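PDB 4PSM: ssDNA binding protein from Pyrococcus furiosus, which probably binds single-stranded DNA, entrapping it in a tunnel system formed between the subunits of its assembly. Local coordinates for residues 43-46 / 47-51; 95-98 / 99-103; 131-134 / 135-138. All coordinates share one frame; numbering follows the deposited sequence.

Contact 1 of 3, residues 43-46 / 47-51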
ATOM      1  N   LEU A  43     -36.898   0.412 -11.190  1.00 28.43           N
ATOM      2  CA  LEU A  43     -37.118   1.229 -12.370  1.00 36.06           C
ATOM      3  C   LEU A  43     -36.797   0.461 -13.653  1.00 46.52           C
ATOM      4  O   LEU A  43     -37.573   0.463 -14.609  1.00 43.03           O
ATOM      5  CB  LEU A  43     -36.299   2.519 -12.289  1.00 31.11           C
ATOM      6  CG  LEU A  43     -36.487   3.461 -13.480  1.00 46.42           C
ATOM      7  CD1 LEU A  43     -37.957   3.691 -13.813  1.00 61.50           C
ATOM      8  CD2 LEU A  43     -35.707   4.764 -13.372  1.00 35.84           C
ATOM      9  N   ASN A  44     -35.655  -0.206 -13.665  1.00 18.87           N
ATOM     10  CA  ASN A  44     -35.219  -0.958 -14.833  1.00 41.78           C
ATOM     11  C   ASN A  44     -36.176  -2.091 -15.161  1.00 24.17           C
ATOM     12  O   ASN A  44     -36.306  -2.492 -16.318  1.00 36.82           O
ATOM     13  CB  ASN A  44     -33.780  -1.483 -14.646  1.00 25.71           C
ATOM     14  CG  ASN A  44     -32.742  -0.371 -14.725  1.00 56.96           C
ATOM     15  OD1 ASN A  44     -32.982   0.649 -15.366  1.00 42.57           O
ATOM     16  ND2 ASN A  44     -31.591  -0.556 -14.065  1.00 25.91           N
ATOM     17  N   LYS A  45     -36.830  -2.619 -14.132  1.00 40.41           N
ATOM     18  CA  LYS A  45     -37.849  -3.642 -14.324  1.00 42.90           C
ATOM     19  C   LYS A  45     -39.004  -3.044 -15.130  1.00 70.66           C
ATOM     20  O   LYS A  45     -39.452  -3.612 -16.119  1.00 35.07           O
ATOM     21  CB  LYS A  45     -38.347  -4.145 -12.969  1.00 48.72           C
ATOM     22  CG  LYS A  45     -37.776  -5.485 -12.535  1.00 60.42           C
ATOM     23  CD  LYS A  45     -38.683  -6.636 -12.969  1.00107.49           C
ATOM     24  CE  LYS A  45     -40.050  -6.566 -12.291  1.00112.07           C
ATOM     25  NZ  LYS A  45     -40.949  -7.687 -12.690  1.00102.17           N
ATOM     26  N   ILE A  46     -39.462  -1.875 -14.697  1.00 26.57           N
ATOM     27  CA  ILE A  46     -40.543  -1.162 -15.339  1.00 34.94           C
ATOM     28  C   ILE A  46     -40.152  -0.745 -16.752  1.00 56.29           C
ATOM     29  O   ILE A  46     -40.892  -0.970 -17.708  1.00 38.38           O
ATOM     30  CB  ILE A  46     -40.928   0.075 -14.514  1.00 41.00           C
ATOM     31  CG1 ILE A  46     -41.557  -0.353 -13.185  1.00 49.49           C
ATOM     32  CG2 ILE A  46     -41.857   0.981 -15.303  1.00 45.55           C
ATOM     33  CD1 ILE A  46     -41.766   0.788 -12.201  1.00 55.60           C
ATOM     34  N   ILE A  47     -38.974  -0.149 -16.879  1.00 52.82           N
ATOM     35  CA  ILE A  47     -38.493   0.311 -18.170  1.00 41.90           C
ATOM     36  C   ILE A  47     -38.480  -0.834 -19.178  1.00 58.64           C
ATOM     37  O   ILE A  47     -38.946  -0.697 -20.308  1.00 38.87           O
ATOM     38  CB  ILE A  47     -37.091   0.926 -18.041  1.00 40.87           C
ATOM     39  CG1 ILE A  47     -37.166   2.241 -17.259  1.00 37.24           C
ATOM     40  CG2 ILE A  47     -36.474   1.158 -19.403  1.00 15.87           C
ATOM     41  CD1 ILE A  47     -35.818   2.865 -17.006  1.00 47.20           C
ATOM     42  N   PHE A  48     -37.968  -1.980 -18.751  1.00 37.21           N
ATOM     43  CA  PHE A  48     -37.832  -3.118 -19.642  1.00 39.24           C
ATOM     44  C   PHE A  48     -39.175  -3.632 -20.127  1.00 44.84           C
ATOM     45  O   PHE A  48     -39.279  -4.125 -21.246  1.00 30.13           O
ATOM     46  CB  PHE A  48     -37.075  -4.252 -18.962  1.00 29.38           C
ATOM     47  CG  PHE A  48     -36.880  -5.449 -19.838  1.00 44.53           C
ATOM     48  CD1 PHE A  48     -35.776  -5.540 -20.665  1.00 30.93           C
ATOM     49  CD2 PHE A  48     -37.804  -6.482 -19.848  1.00 29.65           C
ATOM     50  CE1 PHE A  48     -35.584  -6.645 -21.474  1.00 41.68           C
ATOM     51  CE2 PHE A  48     -37.624  -7.587 -20.663  1.00 38.07           C
ATOM     52  CZ  PHE A  48     -36.504  -7.671 -21.470  1.00 31.54           C
ATOM     53  N   GLU A  49     -40.190  -3.544 -19.274  1.00 27.58           N
ATOM     54  CA  GLU A  49     -41.538  -3.922 -19.672  1.00 66.83           C
ATOM     55  C   GLU A  49     -42.014  -2.992 -20.784  1.00 64.62           C
ATOM     56  O   GLU A  49     -42.510  -3.447 -21.803  1.00 31.41           O
ATOM     57  CB  GLU A  49     -42.492  -3.871 -18.479  1.00 53.29           C
ATOM     58  CG  GLU A  49     -42.195  -4.908 -17.403  1.00 99.41           C
ATOM     59  CD  GLU A  49     -43.051  -4.728 -16.163  1.00131.79           C
ATOM     60  OE1 GLU A  49     -43.508  -3.592 -15.911  1.00141.37           O
ATOM     61  OE2 GLU A  49     -43.265  -5.723 -15.439  1.00146.56           O
ATOM     62  N   LYS A  50     -41.833  -1.692 -20.583  1.00 30.36           N
ATOM     63  CA  LYS A  50     -42.212  -0.693 -21.563  1.00 40.88           C
ATOM     64  C   LYS A  50     -41.428  -0.832 -22.864  1.00 51.37           C
ATOM     65  O   LYS A  50     -42.002  -0.728 -23.943  1.00 51.92           O
ATOM     66  CB  LYS A  50     -42.068   0.712 -20.981  1.00 42.29           C
ATOM     67  CG  LYS A  50     -42.835   0.896 -19.680  1.00 46.57           C
ATOM     68  CD  LYS A  50     -43.303   2.328 -19.488  1.00 60.66           C
ATOM     69  CE  LYS A  50     -44.448   2.380 -18.487  1.00 95.24           C
ATOM     70  NZ  LYS A  50     -45.095   3.718 -18.433  1.00110.58           N
ATOM     71  N   LEU A  51     -40.124  -1.078 -22.770  1.00 51.91           N
ATOM     72  CA  LEU A  51     -39.322  -1.301 -23.972  1.00 37.76           C
ATOM     73  C   LEU A  51     -39.837  -2.500 -24.760  1.00 60.69           C
ATOM     74  O   LEU A  51     -39.809  -2.495 -25.986  1.00 39.80           O
ATOM     75  CB  LEU A  51     -37.838  -1.504 -23.648  1.00 41.07           C
ATOM     76  CG  LEU A  51     -37.122  -0.349 -22.948  1.00 49.73           C
ATOM     77  CD1 LEU A  51     -35.638  -0.635 -22.677  1.00 52.59           C
ATOM     78  CD2 LEU A  51     -37.343   0.986 -23.636  1.00 57.26           C
TER
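The carbonyl oxygen of Asn44 takes two hydrogen bonds, one from Phe48 N at 3.0 Å and one from the hydroxyl of Tyr15 on helix 15-26. The Phe48 donor stands well above the carbonyl plane rather than on a lone pair. One turn of helix 33-53 is closed by this bond and its neighbours; the shortest runs from Ile47 N to Leu43 O at 2.7 Å, with an N-H...O angle of 170°. Ile47 CG1 lies beside its own backbone N (chi1 -69°), which lays it against the same Leu43 O at 3.2 Å. From there CD1 reaches on to Leu43 CG at 3.6 Å, and the two branched chains cross obliquely. Both are buried and face the sheet, Leu43 against Trp77 and Val66, Ile47 against Ile64, while Ile46 meets Leu79 and Ile47 also touches Tyr15.

The polar flank is less defined. Lys45 NZ and Glu49 OE2 remain 4.1 Å apart, beyond a salt bridge, and the Glu49 side chain is poorly ordered. Its CG nevertheless lies 3.3 Å from Lys45 O, close to the backbone. This turn therefore belongs to an amphipathic helix laid on an antiparallel sheet: apolar branches face the sheet, a carbonyl that accepts two hydrogen bonds ties the turn to helix 15-26, and the outer charge pair probably contributes only a weak attraction.

Contact 2 of 3, residues 95-98 / 99-103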
ATOM      1  N   LEU A  95     -26.233   7.264 -35.160  1.00 54.81           N
ATOM      2  CA  LEU A  95     -26.413   7.324 -33.715  1.00 44.03           C
ATOM      3  C   LEU A  95     -26.299   5.927 -33.122  1.00 55.68           C
ATOM      4  O   LEU A  95     -25.621   5.708 -32.114  1.00 48.10           O
ATOM      5  CB  LEU A  95     -27.780   7.915 -33.376  1.00 30.56           C
ATOM      6  CG  LEU A  95     -28.070   8.079 -31.888  1.00 40.89           C
ATOM      7  CD1 LEU A  95     -27.250   9.222 -31.306  1.00 47.59           C
ATOM      8  CD2 LEU A  95     -29.554   8.292 -31.652  1.00 36.00           C
ATOM      9  N   ALA A  96     -26.967   4.977 -33.763  1.00 38.64           N
ATOM     10  CA  ALA A  96     -26.955   3.597 -33.303  1.00 43.56           C
ATOM     11  C   ALA A  96     -25.537   3.053 -33.333  1.00 44.46           C
ATOM     12  O   ALA A  96     -25.115   2.351 -32.420  1.00 44.02           O
ATOM     13  CB  ALA A  96     -27.866   2.739 -34.166  1.00 42.76           C
ATOM     14  N   LEU A  97     -24.811   3.376 -34.399  1.00 46.45           N
ATOM     15  CA  LEU A  97     -23.442   2.914 -34.542  1.00 55.48           C
ATOM     16  C   LEU A  97     -22.583   3.484 -33.427  1.00 50.61           C
ATOM     17  O   LEU A  97     -21.800   2.769 -32.825  1.00 38.05           O
ATOM     18  CB  LEU A  97     -22.868   3.292 -35.912  1.00 45.98           C
ATOM     19  CG  LEU A  97     -21.354   3.066 -36.071  1.00 74.18           C
ATOM     20  CD1 LEU A  97     -20.950   1.649 -35.683  1.00 35.93           C
ATOM     21  CD2 LEU A  97     -20.859   3.401 -37.484  1.00 39.68           C
ATOM     22  N   ALA A  98     -22.753   4.775 -33.161  1.00 44.05           N
ATOM     23  CA  ALA A  98     -21.975   5.467 -32.148  1.00 40.32           C
ATOM     24  C   ALA A  98     -22.219   4.885 -30.751  1.00 49.71           C
ATOM     25  O   ALA A  98     -21.286   4.735 -29.968  1.00 46.08           O
ATOM     26  CB  ALA A  98     -22.296   6.961 -32.170  1.00 30.54           C
HETATM   27  N   MSE A  99     -23.475   4.563 -30.454  1.00 31.07           N
HETATM   28  CA  MSE A  99     -23.856   4.023 -29.162  1.00 30.52           C
HETATM   29  C   MSE A  99     -23.331   2.617 -28.965  1.00 43.03           C
HETATM   30  O   MSE A  99     -22.973   2.227 -27.848  1.00 39.97           O
HETATM   31  CB  MSE A  99     -25.375   4.028 -28.993  1.00 26.29           C
HETATM   32  CG  MSE A  99     -25.970   5.409 -28.942  1.00 53.92           C
HETATM   33 SE   MSE A  99     -25.025   6.552 -27.698  1.00 61.75          SE
HETATM   34  CE  MSE A  99     -23.684   7.341 -28.843  1.00 30.88           C
ATOM     35  N   GLU A 100     -23.299   1.852 -30.046  1.00 23.56           N
ATOM     36  CA  GLU A 100     -22.712   0.523 -30.003  1.00 49.78           C
ATOM     37  C   GLU A 100     -21.201   0.626 -29.752  1.00 54.26           C
ATOM     38  O   GLU A 100     -20.622  -0.193 -29.041  1.00 47.41           O
ATOM     39  CB  GLU A 100     -22.994  -0.224 -31.300  1.00 35.83           C
ATOM     40  CG  GLU A 100     -22.419  -1.626 -31.365  1.00 35.80           C
ATOM     41  CD  GLU A 100     -22.691  -2.292 -32.704  1.00 89.70           C
ATOM     42  OE1 GLU A 100     -23.801  -2.104 -33.251  1.00 70.49           O
ATOM     43  OE2 GLU A 100     -21.792  -2.992 -33.217  1.00 94.85           O
ATOM     44  N   GLU A 101     -20.573   1.645 -30.332  1.00 43.89           N
ATOM     45  CA  GLU A 101     -19.159   1.903 -30.096  1.00 37.17           C
ATOM     46  C   GLU A 101     -18.927   2.264 -28.630  1.00 56.56           C
ATOM     47  O   GLU A 101     -17.994   1.775 -28.008  1.00 42.41           O
ATOM     48  CB  GLU A 101     -18.652   3.023 -31.005  1.00 36.01           C
ATOM     49  CG  GLU A 101     -18.722   2.672 -32.489  1.00 57.89           C
ATOM     50  CD  GLU A 101     -18.228   3.784 -33.394  1.00 71.14           C
ATOM     51  OE1 GLU A 101     -18.203   4.958 -32.956  1.00 49.47           O
ATOM     52  OE2 GLU A 101     -17.860   3.471 -34.548  1.00 52.75           O
ATOM     53  N   VAL A 102     -19.779   3.123 -28.081  1.00 43.09           N
ATOM     54  CA  VAL A 102     -19.690   3.484 -26.676  1.00 47.20           C
ATOM     55  C   VAL A 102     -19.802   2.249 -25.799  1.00 51.30           C
ATOM     56  O   VAL A 102     -18.971   2.019 -24.921  1.00 49.92           O
ATOM     57  CB  VAL A 102     -20.792   4.467 -26.269  1.00 54.30           C
ATOM     58  CG1 VAL A 102     -21.056   4.359 -24.773  1.00 20.33           C
ATOM     59  CG2 VAL A 102     -20.400   5.883 -26.662  1.00 28.51           C
ATOM     60  N   GLU A 103     -20.836   1.457 -26.053  1.00 42.20           N
ATOM     61  CA  GLU A 103     -21.076   0.235 -25.304  1.00 50.72           C
ATOM     62  C   GLU A 103     -19.832  -0.651 -25.308  1.00 47.27           C
ATOM     63  O   GLU A 103     -19.483  -1.261 -24.299  1.00 72.20           O
ATOM     64  CB  GLU A 103     -22.254  -0.516 -25.921  1.00 27.72           C
ATOM     65  CG  GLU A 103     -23.018  -1.410 -24.963  1.00 77.78           C
ATOM     66  CD  GLU A 103     -23.974  -0.638 -24.070  1.00101.72           C
ATOM     67  OE1 GLU A 103     -23.888   0.612 -24.021  1.00 43.58           O
ATOM     68  OE2 GLU A 103     -24.823  -1.289 -23.424  1.00105.40           O
TER
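Ala98 and Met99 meet near the start of helix 93-141, the long helix predicted to form a coiled coil. Met99, modelled as selenomethionine, has its CG beside the backbone N, and two further bends (chi2 -49°, chi3 90°) turn the chain back on itself. Its terminal CE consequently returns to the backbone, 3.6 Å from Ala98 CB and 3.4 Å from Ala98 C. Ala98 has little bulk, and its methyl touches the folded Met99 side chain and also packs on Phe9 of the second subunit. Nearer the backbone, Met99 CG rests 3.2 Å from Leu95 O, the carbonyl that also accepts the Met99 N-H at 2.9 Å.

Met99 thus looks two ways. Within its own subunit it touches Phe9 and Arg11 of strand 4-11 and Val61 of strand 61-71, and across the interface it packs on Met99 of the second subunit. The helix start is in this way joined both to the sheet of its own chain and to the partner chain.

Leu97 forms the other flank, with Glu101 one turn on. The Glu101 carboxylate is held mainly from the second subunit, where Arg63 forms a salt bridge with OE2 and the backbone N of Phe9 bonds to OE1; these two bonds should favour its ionised form. Glu101 runs extended beyond CG and crosses the Leu97 side chain at a slant, so that OE2 lies 3.8 Å from both Leu97 CG and CD1, while Glu101 CG sits 3.1 Å from Leu97 O.

Contact 3 of 3, residues 131-134 / 135-138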
ATOM      1  N   SER A 131      -0.597  -4.025   9.311  1.00 27.82           N
ATOM      2  CA  SER A 131      -1.148  -3.460  10.538  1.00 36.70           C
ATOM      3  C   SER A 131      -1.144  -4.479  11.666  1.00 49.64           C
ATOM      4  O   SER A 131      -0.907  -4.135  12.825  1.00 49.30           O
ATOM      5  CB  SER A 131      -2.567  -2.946  10.307  1.00 34.92           C
ATOM      6  OG  SER A 131      -2.543  -1.758   9.529  1.00 56.75           O
ATOM      7  N   GLU A 132      -1.406  -5.734  11.315  1.00 42.21           N
ATOM      8  CA  GLU A 132      -1.444  -6.824  12.289  1.00 44.97           C
ATOM      9  C   GLU A 132      -0.043  -7.075  12.825  1.00 48.70           C
ATOM     10  O   GLU A 132       0.179  -7.135  14.031  1.00 39.26           O
ATOM     11  CB  GLU A 132      -1.963  -8.101  11.628  1.00 56.96           C
ATOM     12  CG  GLU A 132      -2.894  -8.932  12.489  1.00116.58           C
ATOM     13  CD  GLU A 132      -4.321  -8.908  11.976  1.00133.23           C
ATOM     14  OE1 GLU A 132      -4.591  -8.155  11.015  1.00 81.66           O
ATOM     15  OE2 GLU A 132      -5.169  -9.642  12.527  1.00156.05           O
ATOM     16  N   LEU A 133       0.900  -7.222  11.905  1.00 35.09           N
ATOM     17  CA  LEU A 133       2.283  -7.482  12.247  1.00 49.59           C
ATOM     18  C   LEU A 133       2.856  -6.368  13.108  1.00 64.98           C
ATOM     19  O   LEU A 133       3.493  -6.617  14.137  1.00 52.48           O
ATOM     20  CB  LEU A 133       3.110  -7.637  10.979  1.00 19.85           C
ATOM     21  CG  LEU A 133       4.585  -7.990  11.139  1.00 41.40           C
ATOM     22  CD1 LEU A 133       4.777  -9.007  12.255  1.00 54.50           C
ATOM     23  CD2 LEU A 133       5.158  -8.516   9.827  1.00 48.95           C
ATOM     24  N   VAL A 134       2.627  -5.134  12.685  1.00 42.12           N
ATOM     25  CA  VAL A 134       3.099  -3.987  13.440  1.00 40.02           C
ATOM     26  C   VAL A 134       2.591  -4.019  14.882  1.00 58.96           C
ATOM     27  O   VAL A 134       3.369  -3.854  15.821  1.00 37.44           O
ATOM     28  CB  VAL A 134       2.697  -2.674  12.759  1.00 37.08           C
ATOM     29  CG1 VAL A 134       2.927  -1.485  13.693  1.00 44.42           C
ATOM     30  CG2 VAL A 134       3.479  -2.513  11.468  1.00 33.26           C
ATOM     31  N   GLU A 135       1.291  -4.249  15.054  1.00 26.64           N
ATOM     32  CA  GLU A 135       0.709  -4.284  16.383  1.00 39.57           C
ATOM     33  C   GLU A 135       1.332  -5.409  17.197  1.00 40.94           C
ATOM     34  O   GLU A 135       1.566  -5.266  18.393  1.00 44.70           O
ATOM     35  CB  GLU A 135      -0.806  -4.452  16.326  1.00 32.97           C
ATOM     36  CG  GLU A 135      -1.458  -4.426  17.707  1.00 26.45           C
ATOM     37  CD  GLU A 135      -1.385  -3.059  18.382  1.00 60.94           C
ATOM     38  OE1 GLU A 135      -0.885  -2.101  17.749  1.00 53.38           O
ATOM     39  OE2 GLU A 135      -1.828  -2.943  19.550  1.00 53.21           O
ATOM     40  N   ARG A 136       1.602  -6.523  16.530  1.00 51.82           N
ATOM     41  CA  ARG A 136       2.196  -7.691  17.171  1.00 43.92           C
ATOM     42  C   ARG A 136       3.602  -7.365  17.693  1.00 53.37           C
ATOM     43  O   ARG A 136       4.003  -7.809  18.768  1.00 54.56           O
ATOM     44  CB  ARG A 136       2.243  -8.854  16.175  1.00 54.70           C
ATOM     45  CG  ARG A 136       2.092 -10.231  16.788  1.00 82.05           C
ATOM     46  CD  ARG A 136       1.171 -11.112  15.948  1.00 77.20           C
ATOM     47  NE  ARG A 136       1.605 -11.222  14.588  1.00112.65           N
ATOM     48  CZ  ARG A 136       0.971 -11.016  13.438  1.00103.11           C
ATOM     49  NH1 ARG A 136      -0.301 -10.641  13.298  1.00 63.35           N
ATOM     50  NH2 ARG A 136       1.713 -11.221  12.370  1.00 48.41           N
HETATM   51  N   MSE A 137       4.350  -6.582  16.922  1.00 38.65           N
HETATM   52  CA  MSE A 137       5.669  -6.145  17.341  1.00 41.52           C
HETATM   53  C   MSE A 137       5.589  -5.210  18.537  1.00 38.67           C
HETATM   54  O   MSE A 137       6.453  -5.237  19.412  1.00 48.59           O
HETATM   55  CB  MSE A 137       6.378  -5.429  16.207  1.00 29.35           C
HETATM   56  CG  MSE A 137       6.918  -6.331  15.121  1.00113.80           C
HETATM   57 SE   MSE A 137       7.510  -5.319  13.554  1.00 99.98          SE
HETATM   58  CE  MSE A 137       8.569  -3.939  14.424  1.00 23.70           C
ATOM     59  N   LYS A 138       4.567  -4.369  18.565  1.00 23.00           N
ATOM     60  CA  LYS A 138       4.335  -3.522  19.713  1.00 32.50           C
ATOM     61  C   LYS A 138       4.156  -4.414  20.938  1.00 46.96           C
ATOM     62  O   LYS A 138       4.745  -4.169  21.990  1.00 46.63           O
ATOM     63  CB  LYS A 138       3.105  -2.635  19.502  1.00 32.36           C
ATOM     64  CG  LYS A 138       3.342  -1.469  18.551  1.00 47.83           C
ATOM     65  CD  LYS A 138       2.061  -0.708  18.256  1.00 47.83           C
ATOM     66  CE  LYS A 138       1.491  -0.026  19.499  1.00 48.71           C
ATOM     67  NZ  LYS A 138       0.091   0.453  19.254  1.00 54.96           N
TER
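Leu133 and Met137 lie on the tightly packed side of this turn of helix 93-141, although they barely touch each other. Met137 N bonds to Leu133 O at 2.9 Å, but Leu133 CD1 stays 4.5 Å from Met137 CG. Their burial comes largely from other chains: Met137, a selenomethionine here, packs on Met137 of the second subunit, Leu116 of the third and Thr112 of the fourth, and Leu133 lies on Glu115 of the fourth. Next to them, Val134 O accepts the N-H of Lys138 at 3.0 Å. The Lys138 ammonium has three partners: NZ meets Glu135 OE1 on the syn side of the carboxylate at 3.1 Å, bonds to the backbone O of Lys145, and forms a salt bridge to Glu117 of the third subunit. Glu135 OE2 accepts a bond from Arg147 N, which, with the lysine on OE1, should help hold the carboxylate's rotation. Such surroundings should keep both groups charged although Lys138 is buried.

Exposed Glu132 forms the loose side. Arg136, which also packs on Arg28 of the third subunit and Glu115 of the fourth, bends at chi2 and chi3 and doubles back along the helix, bringing one guanidinium face over Leu133 CA. NH1 lies 3.2 Å from Glu132 CG, yet Glu132 OE2 stays 5.0 Å from NH1, the carboxylate and guanidinium planes turned 49° apart. Buried Leu133, Val134 and Met137, packed against other subunits and bordered by charged residues, are consistent with the predicted coiled coil.

How the contacts relate
Along the chain the three contacts follow in series. Contact 1 lies on helix 33-53, packed on the antiparallel sheet of strands 4-11, 61-71 and 74-87; contacts 2 and 3 lie near the start and near the end of helix 93-141. Contacts 1 and 2 are neighbours, their centres about 21 Å apart and their nearest atoms about 11 Å, and both reach strand 61-71. The centre of contact 3 lies about 52 Å from either, on the opposite side of the chain's centre. No other chain of the assembly touches contact 1. The long helix carries the chain from a first interface beside the sheet, with one further subunit at contact 2, to a second, distant one where contact 3 meets all three others, as suits an intimately assembled tetramer.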